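Local coordinates for protein homoaconitase small subunit (Methanocaldococcus jannaschii, PDB 2PKP) that forms the small subunit of a hydro-lyase that interconverts homocitrate, cis-homoaconitate and homoisocitrate, with broad specificity for cis-unsaturated tricarboxylic acids, at residues I83-A88 against I104-E109; D17-G22 against E68-A73. All blocks are in the same frame, centred on the assembly; numbering follows the deposited sequence.

Overall arrangement
From the N terminus the chain runs through strand 2-9 and helix 16-19, then makes a long excursion before helix 68-75 packs against that helix's end: contact 2 (17-22 with 68-73) closes a loop of 45 residues. The chain passes into strand 81-84, through helix 89-98 and into the parallel strand 101-104, and contact 1 (83-88 with 104-109) closes this shorter loop of 15 residues. The two are in series, neither nested nor crossed, with centres about 19 Å and nearest atoms about 8 Å apart. Contact 1 ties the end of strand 81-84 and the residues after it to the end of edge strand 101-104 and the following loop; contact 2 ties the end of helix 16-19 and Ile-20 to helix 68-75.

Contact 1. Residues I83-A88 against I104-E109; sequences IAKSFA and IANTDE
Ala-84 and Ile-104 form the parallel bridge that ends the beta-alpha-beta unit of strand 81-84, helix 89-98 and strand 101-104. Its evidence is one carbonyl: Ala-84 O accepts from Ala-105 N at 3.0 Å (N-H...O 156°) and also takes a CA-H...O contact from Ile-104 CA at 3.2 Å. A second such contact joins Lys-85 CA to Ala-105 O at 3.3 Å, one residue further along each segment.

Beyond the bridge the side chains take over. Lys-85 is extended beyond CG; its CG lies beside Thr-107 OG1, and its NZ makes a salt bridge to Asp-108 OD1 at 2.7 Å. NZ meets that oxygen on the syn side, 33° out of the carboxylate plane, while its bond to Asp-108 OD2 is weak. The side chains of Lys-85 and Asp-108 cross at about a right angle. Inward from this charged pair, the methyls Ile-83 CG2 and Thr-107 CG2 touch at 3.8 Å, and Ile-83 CG2 also meets Ala-105 CB. On the other flank Ile-104 CG1 lies at the edge of the Phe-87 ring, 4.1 Å from CD2, while Ala-84 CB sits over one ring face, offset toward the rim.

Behind these groups, Thr-107 OG1 hydrogen-bonds to Ala-57 O of strand 54-57. Asn-106 OD1 accepts from Asp-108 N at 3.2 Å, an Asx turn consistent with holding the Asp-108 backbone.

Contact 2. Residues D17-G22 against E68-A73; sequences DAIIPG and EQAVIA
Ile-20 and Ala-70 bring the backbones nearest, CA to CA 5.6 Å, at the point where the chain leaves helix 16-19. Ile-20 is the first residue to leave helical phi/psi (-153°, 91°), yet both Ile-19 and Ile-20 still direct their CB atoms to the facing helix.

The end of helix 16-19 thus lies against the side of helix 68-75, within what the family assignment suggests is the aconitase-type swivel domain, and every contact across it involves apolar side-chain groups. Ala-70 is the focus: its CB is met by two branch methyls, Ile-19 CG2 and Ile-20 CG2, each at 3.9 Å. Both methyls also touch its backbone, Ile-20 CG2 lying 3.6 Å from Ala-70 CA and Ile-19 CG2 3.6 Å from Ala-70 O. In Ile-20, CG1 is anti to the backbone N (chi1 180°), with CG2 between the N and the carbonyl carbon, on the side of Ala-70.

Leu-33 of helix 30-34 touches both Ile-20 and Gln-69, and Phe-61 touches Ile-19. The contact draws together segments that follow the two observed zinc ligands, Asp-13 and Cys-63; the Ile-19 side chain is about 10 Å from the zinc ion, and that of Gln-69 about 8 Å from that of Arg-26, critical for substrate specificity. One turn on from Ala-70, Ala-73 CB faces Ile-20 CB at 4.3 Å.

Contact 1. Residues I83-A88 against I104-E109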
loop_
_atom_site.group_PDB
_atom_site.type_symbol
_atom_site.label_atom_id
_atom_site.label_comp_id
_atom_site.label_asym_id
_atom_site.label_seq_id
_atom_site.Cartn_x
_atom_site.Cartn_y
_atom_site.Cartn_z
ATOM N N ILE A 83 -4.124 -13.026 -6.879
ATOM C CA ILE A 83 -3.661 -13.739 -8.057
ATOM C C ILE A 83 -4.519 -14.990 -8.205
ATOM O O ILE A 83 -4.633 -15.776 -7.266
ATOM C CB ILE A 83 -2.183 -14.164 -7.912
ATOM C CG1 ILE A 83 -1.317 -12.947 -7.575
ATOM C CG2 ILE A 83 -1.693 -14.801 -9.210
ATOM C CD1 ILE A 83 0.141 -13.309 -7.249
ATOM N N ALA A 84 -5.125 -15.173 -9.370
ATOM C CA ALA A 84 -5.959 -16.351 -9.598
ATOM C C ALA A 84 -5.872 -16.810 -11.051
ATOM O O ALA A 84 -5.377 -16.075 -11.912
ATOM C CB ALA A 84 -7.418 -16.044 -9.230
ATOM N N LYS A 85 -6.344 -18.029 -11.315
ATOM C CA LYS A 85 -6.344 -18.564 -12.674
ATOM C C LYS A 85 -7.437 -17.847 -13.457
ATOM O O LYS A 85 -7.299 -17.606 -14.652
ATOM C CB LYS A 85 -6.611 -20.070 -12.671
ATOM C CG LYS A 85 -5.492 -20.906 -12.079
ATOM C CD LYS A 85 -5.790 -22.392 -12.244
ATOM C CE LYS A 85 -4.703 -23.255 -11.639
ATOM N NZ LYS A 85 -5.010 -24.704 -11.801
ATOM N N SER A 86 -8.530 -17.521 -12.771
ATOM C CA SER A 86 -9.637 -16.790 -13.380
ATOM C C SER A 86 -10.481 -16.141 -12.284
ATOM O O SER A 86 -10.476 -16.587 -11.132
ATOM C CB SER A 86 -10.500 -17.707 -14.258
ATOM O OG SER A 86 -11.096 -18.749 -13.510
ATOM N N PHE A 87 -11.202 -15.085 -12.651
ATOM C CA PHE A 87 -12.030 -14.342 -11.708
ATOM C C PHE A 87 -13.485 -14.262 -12.136
ATOM O O PHE A 87 -13.781 -14.081 -13.319
ATOM C CB PHE A 87 -11.531 -12.902 -11.580
ATOM C CG PHE A 87 -10.209 -12.763 -10.885
ATOM C CD1 PHE A 87 -10.146 -12.684 -9.497
ATOM C CD2 PHE A 87 -9.028 -12.672 -11.619
ATOM C CE1 PHE A 87 -8.928 -12.511 -8.846
ATOM C CE2 PHE A 87 -7.801 -12.497 -10.978
ATOM C CZ PHE A 87 -7.751 -12.415 -9.589
ATOM N N ALA A 88 -14.392 -14.377 -11.170
ATOM C CA ALA A 88 -15.807 -14.235 -11.471
ATOM C C ALA A 88 -15.920 -12.812 -12.026
ATOM O O ALA A 88 -15.269 -11.884 -11.530
ATOM C CB ALA A 88 -16.642 -14.385 -10.200
ATOM N N ILE A 104 -4.171 -12.345 -13.247
ATOM C CA ILE A 104 -4.385 -13.693 -13.783
ATOM C C ILE A 104 -3.052 -14.396 -14.026
ATOM O O ILE A 104 -2.143 -13.819 -14.612
ATOM C CB ILE A 104 -5.175 -13.640 -15.112
ATOM C CG1 ILE A 104 -6.584 -13.106 -14.844
ATOM C CG2 ILE A 104 -5.241 -15.039 -15.759
ATOM C CD1 ILE A 104 -7.431 -12.953 -16.099
ATOM N N ALA A 105 -2.940 -15.638 -13.560
ATOM C CA ALA A 105 -1.718 -16.427 -13.730
ATOM C C ALA A 105 -1.980 -17.894 -13.412
ATOM O O ALA A 105 -3.021 -18.239 -12.840
ATOM C CB ALA A 105 -0.616 -15.897 -12.807
ATOM N N ASN A 106 -1.039 -18.761 -13.781
ATOM C CA ASN A 106 -1.194 -20.176 -13.475
ATOM C C ASN A 106 -0.762 -20.348 -12.025
ATOM O O ASN A 106 0.418 -20.563 -11.737
ATOM C CB ASN A 106 -0.327 -21.051 -14.385
ATOM C CG ASN A 106 -0.470 -22.531 -14.063
ATOM O OD1 ASN A 106 -1.297 -22.924 -13.230
ATOM N ND2 ASN A 106 0.333 -23.359 -14.718
ATOM N N THR A 107 -1.723 -20.259 -11.111
ATOM C CA THR A 107 -1.414 -20.361 -9.697
ATOM C C THR A 107 -0.983 -21.736 -9.213
ATOM O O THR A 107 -0.692 -21.901 -8.034
ATOM C CB THR A 107 -2.577 -19.862 -8.832
ATOM O OG1 THR A 107 -3.750 -20.626 -9.119
ATOM C CG2 THR A 107 -2.847 -18.396 -9.115
ATOM N N ASP A 108 -0.955 -22.729 -10.097
ATOM C CA ASP A 108 -0.480 -24.046 -9.672
ATOM C C ASP A 108 1.026 -23.888 -9.389
ATOM O O ASP A 108 1.625 -24.691 -8.678
ATOM C CB ASP A 108 -0.672 -25.108 -10.770
ATOM C CG ASP A 108 -2.137 -25.452 -11.021
ATOM O OD1 ASP A 108 -2.985 -25.217 -10.133
ATOM O OD2 ASP A 108 -2.437 -25.980 -12.114
ATOM N N GLU A 109 1.620 -22.832 -9.944
ATOM C CA GLU A 109 3.044 -22.560 -9.774
ATOM C C GLU A 109 3.354 -21.936 -8.422
ATOM O O GLU A 109 4.519 -21.792 -8.054
ATOM C CB GLU A 109 3.544 -21.611 -10.873
ATOM C CG GLU A 109 3.413 -22.136 -12.300
ATOM C CD GLU A 109 4.359 -23.293 -12.615
ATOM O OE1 GLU A 109 5.243 -23.594 -11.792
ATOM O OE2 GLU A 109 4.224 -23.894 -13.702
#

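Contact 2. Residues D17-G22 against E68-A73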
loop_
_atom_site.group_PDB
_atom_site.type_symbol
_atom_site.label_atom_id
_atom_site.label_comp_id
_atom_site.label_asym_id
_atom_site.label_seq_id
_atom_site.Cartn_x
_atom_site.Cartn_y
_atom_site.Cartn_z
ATOM N N ASP A 17 -19.228 -15.925 -0.275
ATOM C CA ASP A 17 -19.586 -16.347 1.080
ATOM C C ASP A 17 -18.384 -16.890 1.836
ATOM O O ASP A 17 -18.299 -16.767 3.056
ATOM C CB ASP A 17 -20.695 -17.398 1.047
ATOM C CG ASP A 17 -22.047 -16.790 0.752
ATOM O OD1 ASP A 17 -22.469 -15.896 1.518
ATOM O OD2 ASP A 17 -22.681 -17.201 -0.241
ATOM N N ALA A 18 -17.460 -17.500 1.102
ATOM C CA ALA A 18 -16.247 -18.028 1.704
ATOM C C ALA A 18 -15.366 -16.830 2.048
ATOM O O ALA A 18 -14.713 -16.802 3.088
ATOM C CB ALA A 18 -15.528 -18.940 0.723
ATOM N N ILE A 19 -15.376 -15.834 1.168
ATOM C CA ILE A 19 -14.581 -14.627 1.351
ATOM C C ILE A 19 -15.087 -13.786 2.523
ATOM O O ILE A 19 -14.300 -13.294 3.334
ATOM C CB ILE A 19 -14.581 -13.775 0.054
ATOM C CG1 ILE A 19 -13.874 -14.548 -1.063
ATOM C CG2 ILE A 19 -13.901 -12.431 0.294
ATOM C CD1 ILE A 19 -13.975 -13.889 -2.423
ATOM N N ILE A 20 -16.399 -13.618 2.603
ATOM C CA ILE A 20 -17.011 -12.843 3.678
ATOM C C ILE A 20 -18.433 -13.361 3.907
ATOM O O ILE A 20 -19.383 -12.909 3.275
ATOM C CB ILE A 20 -17.033 -11.323 3.338
ATOM C CG1 ILE A 20 -17.679 -10.533 4.480
ATOM C CG2 ILE A 20 -17.764 -11.079 2.031
ATOM C CD1 ILE A 20 -16.875 -10.529 5.761
ATOM N N PRO A 21 -18.583 -14.340 4.810
ATOM C CA PRO A 21 -19.875 -14.947 5.145
ATOM C C PRO A 21 -21.025 -13.952 5.270
ATOM O O PRO A 21 -20.883 -12.891 5.876
ATOM C CB PRO A 21 -19.576 -15.664 6.451
ATOM C CG PRO A 21 -18.176 -16.150 6.215
ATOM C CD PRO A 21 -17.505 -14.927 5.626
ATOM N N GLY A 22 -22.166 -14.316 4.689
ATOM C CA GLY A 22 -23.344 -13.465 4.715
ATOM C C GLY A 22 -23.711 -12.810 6.037
ATOM O O GLY A 22 -24.055 -11.629 6.055
ATOM N N GLU A 68 -19.989 -6.051 -2.785
ATOM C CA GLU A 68 -18.888 -5.104 -2.720
ATOM C C GLU A 68 -18.104 -5.360 -1.433
ATOM O O GLU A 68 -16.929 -5.005 -1.323
ATOM C CB GLU A 68 -19.424 -3.672 -2.723
ATOM C CG GLU A 68 -20.013 -3.230 -4.047
ATOM C CD GLU A 68 -21.330 -2.500 -3.881
ATOM O OE1 GLU A 68 -21.411 -1.599 -3.021
ATOM O OE2 GLU A 68 -22.285 -2.825 -4.616
ATOM N N GLN A 69 -18.760 -5.991 -0.464
ATOM C CA GLN A 69 -18.127 -6.287 0.815
ATOM C C GLN A 69 -16.989 -7.289 0.700
ATOM O O GLN A 69 -16.042 -7.246 1.480
ATOM C CB GLN A 69 -19.159 -6.807 1.823
ATOM C CG GLN A 69 -20.153 -5.757 2.291
ATOM C CD GLN A 69 -21.452 -5.796 1.517
ATOM O OE1 GLN A 69 -21.457 -5.910 0.289
ATOM N NE2 GLN A 69 -22.568 -5.692 2.232
ATOM N N ALA A 70 -17.085 -8.197 -0.263
ATOM C CA ALA A 70 -16.046 -9.197 -0.455
ATOM C C ALA A 70 -14.710 -8.540 -0.812
ATOM O O ALA A 70 -13.674 -8.880 -0.240
ATOM C CB ALA A 70 -16.454 -10.172 -1.544
ATOM N N VAL A 71 -14.738 -7.597 -1.753
ATOM C CA VAL A 71 -13.516 -6.919 -2.166
ATOM C C VAL A 71 -13.046 -5.951 -1.098
ATOM O O VAL A 71 -11.854 -5.697 -0.970
ATOM C CB VAL A 71 -13.697 -6.154 -3.511
ATOM C CG1 VAL A 71 -14.114 -7.128 -4.599
ATOM C CG2 VAL A 71 -14.710 -5.042 -3.364
ATOM N N ILE A 72 -13.989 -5.407 -0.333
ATOM C CA ILE A 72 -13.648 -4.479 0.738
ATOM C C ILE A 72 -12.993 -5.243 1.893
ATOM O O ILE A 72 -12.107 -4.723 2.565
ATOM C CB ILE A 72 -14.906 -3.723 1.242
ATOM C CG1 ILE A 72 -15.381 -2.748 0.158
ATOM C CG2 ILE A 72 -14.603 -2.979 2.542
ATOM C CD1 ILE A 72 -16.622 -1.955 0.536
ATOM N N ALA A 73 -13.429 -6.483 2.102
ATOM C CA ALA A 73 -12.886 -7.330 3.160
ATOM C C ALA A 73 -11.429 -7.642 2.856
ATOM O O ALA A 73 -10.584 -7.647 3.747
ATOM C CB ALA A 73 -13.684 -8.625 3.259
#